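BH0493 protein (Bacillus halodurans C-125, PDB 2QEE) binds zinc and is a putative metal-dependent hydrolase of the amidohydrolase superfamily whose substrate is not established here. Local coordinates at residues N20-T25 / D401-F406; L40-D45 / E119-K124. All blocks are in the same frame, centred on the assembly; numbering follows the deposited sequence.

In the fold
From the N terminus the chain runs through helix 8-21 into strand 24-26, and this junction is the first half of contact 1. The zinc ligands His28 and His30 follow directly, and then the 40-45 segment leads into helix 44-48. Contact 2 closes a loop of 73 residues, 48 of them helical and none in a strand, by bringing 40-45 against the end of helix 114-122. Much later helix 395-414 returns to 20-25 and completes contact 1, so contact 2 is nested inside the far longer loop. The centres of the two contacts lie about 28 Å apart: contact 1 ties the start of the first strand to the last helix, contact 2 joins two parts of the helical region between strands 24-26 and 139-143.

Contact 1. Residues N20-T25 / D401-F406; sequences NNQPVT and DVADLF
Gln22 reaches from the end of helix 8-21 onto one side of helix 395-414, where Val402, Ala403 and Phe406 receive it. Its CB sits 3.6 Å from CG1 of Val402. With CG anti to the backbone N (chi1 165°), the next methylene lies between that same methyl and CB of Phe406, which is 3.8 Å from Gln22 CG. A bend at chi2 (63°) then places CD 3.5 Å from Ala403 CA. The amide oxygen OE1 comes to 3.4 Å from the Ala403 methyl carbon CB. NE2 turns back to its own segment and gives a hydrogen bond to Pro23 O at 2.9 Å, which restrains the rotation of the amide; this plane is only 19° from that of the Phe406 ring. An alanine in place of Gln22 would probably leave Pro23 O without its amide partner and open a gap over Ala403 and beside Phe406.

Further along, CG2 of Val24 meets CD1 of the Phe406 ring at 4.0 Å, while Lys372 of helix 363-388 makes a cation-pi contact with that ring. Thr25 N donates to Phe406 O at 3.0 Å, so the first strand is tied to a helix carbonyl at a wider pi-type turn. Thr25 OG1 is held by Trp411 and Ser407 of the same helix.

Strand 24-26 leads within a few residues to the zinc ligands His28 and His30, consistent with the first strand of an amidohydrolase-type barrel. Because NE2 of Gln22 is spent within its own segment, the side chain meets the helix through carbon and OE1 packing, and the directional bond across the contact is the one from Thr25 N to Phe406 O.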
loop_
_atom_site.group_PDB
_atom_site.type_symbol
_atom_site.label_atom_id
_atom_site.label_comp_id
_atom_site.label_asym_id
_atom_site.label_seq_id
_atom_site.Cartn_x
_atom_site.Cartn_y
_atom_site.Cartn_z
ATOM N N ASN C 20 -1.828 -24.074 -15.360
ATOM C CA ASN C 20 -2.429 -24.006 -16.698
ATOM C C ASN C 20 -3.433 -25.102 -16.925
ATOM O O ASN C 20 -4.478 -24.848 -17.506
ATOM C CB ASN C 20 -1.366 -23.984 -17.789
ATOM C CG ASN C 20 -0.612 -22.636 -17.816
ATOM O OD1 ASN C 20 -1.122 -21.636 -17.303
ATOM N ND2 ASN C 20 0.582 -22.608 -18.417
ATOM N N ASN C 21 -3.138 -26.303 -16.446
ATOM C CA ASN C 21 -4.008 -27.452 -16.638
ATOM C C ASN C 21 -5.203 -27.608 -15.697
ATOM O O ASN C 21 -6.125 -28.405 -15.977
ATOM C CB ASN C 21 -3.156 -28.732 -16.552
ATOM C CG ASN C 21 -2.218 -28.860 -17.704
ATOM O OD1 ASN C 21 -2.479 -28.334 -18.782
ATOM N ND2 ASN C 21 -1.095 -29.558 -17.491
ATOM N N GLN C 22 -5.229 -26.862 -14.586
ATOM C CA GLN C 22 -6.278 -27.038 -13.608
ATOM C C GLN C 22 -7.528 -26.343 -14.142
ATOM O O GLN C 22 -7.487 -25.143 -14.415
ATOM C CB GLN C 22 -5.906 -26.357 -12.284
ATOM C CG GLN C 22 -7.097 -26.183 -11.307
ATOM C CD GLN C 22 -7.668 -27.540 -10.868
ATOM O OE1 GLN C 22 -6.930 -28.518 -10.657
ATOM N NE2 GLN C 22 -9.014 -27.615 -10.719
ATOM N N PRO C 23 -8.631 -27.096 -14.301
ATOM C CA PRO C 23 -9.860 -26.405 -14.756
ATOM C C PRO C 23 -10.340 -25.436 -13.675
ATOM O O PRO C 23 -10.413 -25.792 -12.481
ATOM C CB PRO C 23 -10.874 -27.538 -14.893
ATOM C CG PRO C 23 -10.039 -28.824 -14.950
ATOM C CD PRO C 23 -8.810 -28.555 -14.173
ATOM N N VAL C 24 -10.707 -24.258 -14.118
ATOM C CA VAL C 24 -11.107 -23.202 -13.222
ATOM C C VAL C 24 -12.609 -23.177 -12.943
ATOM O O VAL C 24 -13.416 -23.265 -13.885
ATOM C CB VAL C 24 -10.723 -21.867 -13.829
ATOM C CG1 VAL C 24 -11.207 -20.713 -12.942
ATOM C CG2 VAL C 24 -9.164 -21.796 -13.990
ATOM N N THR C 25 -12.957 -23.015 -11.679
ATOM C CA THR C 25 -14.294 -22.509 -11.321
ATOM C C THR C 25 -14.162 -21.010 -11.188
ATOM O O THR C 25 -13.355 -20.513 -10.357
ATOM C CB THR C 25 -14.856 -23.110 -10.041
ATOM O OG1 THR C 25 -15.078 -24.519 -10.275
ATOM C CG2 THR C 25 -16.176 -22.450 -9.652
ATOM N N ASP C 401 -2.983 -28.481 -4.250
ATOM C CA ASP C 401 -3.076 -27.094 -3.775
ATOM C C ASP C 401 -3.684 -26.221 -4.886
ATOM O O ASP C 401 -4.475 -25.309 -4.573
ATOM C CB ASP C 401 -1.672 -26.529 -3.447
ATOM C CG ASP C 401 -0.957 -27.241 -2.271
ATOM O OD1 ASP C 401 -1.570 -27.870 -1.409
ATOM O OD2 ASP C 401 0.297 -27.188 -2.305
ATOM N N VAL C 402 -3.259 -26.434 -6.135
ATOM C CA VAL C 402 -3.728 -25.656 -7.262
ATOM C C VAL C 402 -5.238 -25.892 -7.450
ATOM O O VAL C 402 -6.012 -24.957 -7.677
ATOM C CB VAL C 402 -2.905 -25.927 -8.554
ATOM C CG1 VAL C 402 -3.589 -25.334 -9.793
ATOM C CG2 VAL C 402 -1.489 -25.312 -8.402
ATOM N N ALA C 403 -5.650 -27.152 -7.262
ATOM C CA ALA C 403 -7.089 -27.455 -7.367
ATOM C C ALA C 403 -7.861 -26.743 -6.244
ATOM O O ALA C 403 -8.987 -26.268 -6.484
ATOM C CB ALA C 403 -7.311 -28.979 -7.332
ATOM N N ASP C 404 -7.301 -26.659 -5.038
ATOM C CA ASP C 404 -7.940 -25.945 -3.945
ATOM C C ASP C 404 -8.139 -24.486 -4.324
ATOM O O ASP C 404 -9.255 -23.947 -4.236
ATOM C CB ASP C 404 -7.094 -26.046 -2.665
ATOM C CG ASP C 404 -7.257 -27.398 -1.961
ATOM O OD1 ASP C 404 -8.277 -28.091 -2.200
ATOM O OD2 ASP C 404 -6.363 -27.769 -1.162
ATOM N N LEU C 405 -7.073 -23.863 -4.795
ATOM C CA LEU C 405 -7.117 -22.426 -5.062
ATOM C C LEU C 405 -8.070 -22.089 -6.214
ATOM O O LEU C 405 -8.769 -21.085 -6.116
ATOM C CB LEU C 405 -5.720 -21.901 -5.439
ATOM C CG LEU C 405 -4.725 -21.977 -4.248
ATOM C CD1 LEU C 405 -3.329 -21.760 -4.803
ATOM C CD2 LEU C 405 -5.072 -20.861 -3.189
ATOM N N PHE C 406 -8.082 -22.897 -7.289
ATOM C CA PHE C 406 -8.864 -22.533 -8.499
ATOM C C PHE C 406 -10.273 -23.106 -8.541
ATOM O O PHE C 406 -11.082 -22.711 -9.416
ATOM C CB PHE C 406 -8.126 -22.834 -9.811
ATOM C CG PHE C 406 -6.944 -21.910 -10.044
ATOM C CD1 PHE C 406 -7.106 -20.688 -10.705
ATOM C CD2 PHE C 406 -5.669 -22.280 -9.615
ATOM C CE1 PHE C 406 -6.024 -19.816 -10.889
ATOM C CE2 PHE C 406 -4.596 -21.426 -9.796
ATOM C CZ PHE C 406 -4.767 -20.210 -10.469
#

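Contact 2. Residues L40-D45 / E119-K124; sequences LLWDID and EYFAKK
The CA atoms of Asp43 and Phe121 are the nearest pair across the contact, 6.0 Å apart, where the approach to helix 44-48 passes the end of helix 114-122. The Phe121 ring lies against this turn: CA of Asp43 stands over one face in a CH-pi contact, 3.9 Å from the ring centroid, and Ile44 N lies above the centre of the same face. That N is buried with no partner in the model. Tyr120 CD2 lies over the centre of the opposite face. Ile44 crosses the ring at about a right angle, its CB 3.7 Å from Phe121 CE2.

Asp43 is the N-cap of helix 44-48, its OD1 accepting a hydrogen bond from Glu46 N, so the residue that starts one helix also packs on an aromatic ring near the end of another, within the helical region between the first strand and strand 139-143. Trp42 slides past Phe121 in the opposite direction, its CE3 at the edge of the Phe121 ring, near the ring plane. At the far rim of the indole, CH2 reaches Lys124 O at 3.4 Å, near the indole plane. Trp42 NE1 bonds to Ser126 OG. Lys124 NZ, bonded to Tyr120 OH at 2.9 Å, is also gripped by Gln129 and Thr132 of helix 126-136.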
loop_
_atom_site.group_PDB
_atom_site.type_symbol
_atom_site.label_atom_id
_atom_site.label_comp_id
_atom_site.label_asym_id
_atom_site.label_seq_id
_atom_site.Cartn_x
_atom_site.Cartn_y
_atom_site.Cartn_z
ATOM N N LEU C 40 -26.167 -12.790 -22.902
ATOM C CA LEU C 40 -24.759 -13.238 -23.033
ATOM C C LEU C 40 -24.055 -12.401 -24.086
ATOM O O LEU C 40 -24.296 -12.560 -25.317
ATOM C CB LEU C 40 -24.675 -14.748 -23.380
ATOM C CG LEU C 40 -23.240 -15.264 -23.605
ATOM C CD1 LEU C 40 -22.450 -15.271 -22.285
ATOM C CD2 LEU C 40 -23.245 -16.704 -24.143
ATOM N N LEU C 41 -23.144 -11.518 -23.616
ATOM C CA LEU C 41 -22.402 -10.626 -24.512
ATOM C C LEU C 41 -21.142 -11.305 -24.990
ATOM O O LEU C 41 -20.422 -11.908 -24.180
ATOM C CB LEU C 41 -22.007 -9.311 -23.795
ATOM C CG LEU C 41 -23.211 -8.533 -23.222
ATOM C CD1 LEU C 41 -22.725 -7.251 -22.566
ATOM C CD2 LEU C 41 -24.272 -8.185 -24.348
ATOM N N TRP C 42 -20.872 -11.214 -26.287
ATOM C CA TRP C 42 -19.642 -11.742 -26.886
ATOM C C TRP C 42 -19.298 -11.110 -28.195
ATOM O O TRP C 42 -20.173 -10.562 -28.865
ATOM C CB TRP C 42 -19.659 -13.250 -27.069
ATOM C CG TRP C 42 -20.739 -13.873 -27.974
ATOM C CD1 TRP C 42 -22.039 -14.123 -27.647
ATOM C CD2 TRP C 42 -20.538 -14.416 -29.287
ATOM N NE1 TRP C 42 -22.695 -14.767 -28.717
ATOM C CE2 TRP C 42 -21.794 -14.938 -29.734
ATOM C CE3 TRP C 42 -19.434 -14.491 -30.146
ATOM C CZ2 TRP C 42 -21.944 -15.564 -30.984
ATOM C CZ3 TRP C 42 -19.594 -15.074 -31.431
ATOM C CH2 TRP C 42 -20.851 -15.607 -31.825
ATOM N N ASP C 43 -18.014 -11.233 -28.538
ATOM C CA ASP C 43 -17.332 -10.754 -29.751
ATOM C C ASP C 43 -16.442 -9.563 -29.563
ATOM O O ASP C 43 -16.500 -8.908 -28.515
ATOM C CB ASP C 43 -18.246 -10.603 -30.999
ATOM C CG ASP C 43 -19.040 -9.302 -31.038
ATOM O OD1 ASP C 43 -18.730 -8.282 -30.366
ATOM O OD2 ASP C 43 -20.040 -9.305 -31.799
ATOM N N ILE C 44 -15.646 -9.266 -30.580
ATOM C CA ILE C 44 -14.619 -8.179 -30.476
ATOM C C ILE C 44 -15.216 -6.782 -30.250
ATOM O O ILE C 44 -14.603 -5.933 -29.572
ATOM C CB ILE C 44 -13.657 -8.211 -31.668
ATOM C CG1 ILE C 44 -12.500 -7.211 -31.557
ATOM C CG2 ILE C 44 -14.462 -7.961 -33.007
ATOM C CD1 ILE C 44 -11.603 -7.344 -30.291
ATOM N N ASP C 45 -16.357 -6.479 -30.875
ATOM C CA ASP C 45 -17.019 -5.212 -30.612
ATOM C C ASP C 45 -17.474 -5.071 -29.170
ATOM O O ASP C 45 -17.368 -3.979 -28.599
ATOM C CB ASP C 45 -18.222 -5.053 -31.555
ATOM C CG ASP C 45 -17.803 -4.746 -32.989
ATOM O OD1 ASP C 45 -16.639 -4.402 -33.253
ATOM O OD2 ASP C 45 -18.666 -4.825 -33.875
ATOM N N GLU C 119 -14.887 -10.791 -38.725
ATOM C CA GLU C 119 -15.326 -11.937 -39.575
ATOM C C GLU C 119 -15.351 -13.269 -38.825
ATOM O O GLU C 119 -16.211 -14.106 -39.067
ATOM C CB GLU C 119 -14.478 -12.066 -40.843
ATOM C CG GLU C 119 -14.574 -10.888 -41.831
ATOM C CD GLU C 119 -13.528 -10.944 -42.969
ATOM O OE1 GLU C 119 -13.450 -9.959 -43.738
ATOM O OE2 GLU C 119 -12.793 -11.949 -43.097
ATOM N N TYR C 120 -14.413 -13.455 -37.894
ATOM C CA TYR C 120 -14.334 -14.658 -37.109
ATOM C C TYR C 120 -15.627 -14.905 -36.362
ATOM O O TYR C 120 -16.138 -16.029 -36.308
ATOM C CB TYR C 120 -13.131 -14.566 -36.131
ATOM C CG TYR C 120 -13.058 -15.702 -35.115
ATOM C CD1 TYR C 120 -12.283 -16.838 -35.342
ATOM C CD2 TYR C 120 -13.771 -15.631 -33.921
ATOM C CE1 TYR C 120 -12.246 -17.895 -34.377
ATOM C CE2 TYR C 120 -13.744 -16.649 -32.984
ATOM C CZ TYR C 120 -12.957 -17.764 -33.213
ATOM O OH TYR C 120 -12.986 -18.738 -32.245
ATOM N N PHE C 121 -16.162 -13.857 -35.758
ATOM C CA PHE C 121 -17.305 -14.014 -34.841
ATOM C C PHE C 121 -18.642 -14.107 -35.597
ATOM O O PHE C 121 -19.587 -14.728 -35.098
ATOM C CB PHE C 121 -17.370 -12.839 -33.840
ATOM C CG PHE C 121 -16.101 -12.660 -33.032
ATOM C CD1 PHE C 121 -15.953 -13.282 -31.787
ATOM C CD2 PHE C 121 -15.063 -11.871 -33.515
ATOM C CE1 PHE C 121 -14.772 -13.118 -31.042
ATOM C CE2 PHE C 121 -13.874 -11.702 -32.776
ATOM C CZ PHE C 121 -13.727 -12.301 -31.548
ATOM N N ALA C 122 -18.675 -13.475 -36.768
ATOM C CA ALA C 122 -19.857 -13.416 -37.644
ATOM C C ALA C 122 -20.267 -14.813 -38.055
ATOM O O ALA C 122 -21.454 -15.068 -38.281
ATOM C CB ALA C 122 -19.573 -12.579 -38.883
ATOM N N LYS C 123 -19.299 -15.726 -38.107
ATOM C CA LYS C 123 -19.585 -17.097 -38.529
ATOM C C LYS C 123 -19.822 -18.136 -37.435
ATOM O O LYS C 123 -19.721 -19.336 -37.707
ATOM C CB LYS C 123 -18.561 -17.608 -39.555
ATOM C CG LYS C 123 -17.119 -17.320 -39.302
ATOM C CD LYS C 123 -16.514 -16.889 -40.620
ATOM C CE LYS C 123 -15.177 -17.555 -40.875
ATOM N NZ LYS C 123 -14.424 -16.816 -41.942
ATOM N N LYS C 124 -20.176 -17.702 -36.226
ATOM C CA LYS C 124 -20.350 -18.651 -35.121
ATOM C C LYS C 124 -21.670 -18.441 -34.403
ATOM O O LYS C 124 -22.183 -17.326 -34.392
ATOM C CB LYS C 124 -19.205 -18.476 -34.088
ATOM C CG LYS C 124 -17.814 -18.649 -34.643
ATOM C CD LYS C 124 -16.777 -18.679 -33.529
ATOM C CE LYS C 124 -16.791 -20.045 -32.814
ATOM N NZ LYS C 124 -15.486 -20.236 -32.119
#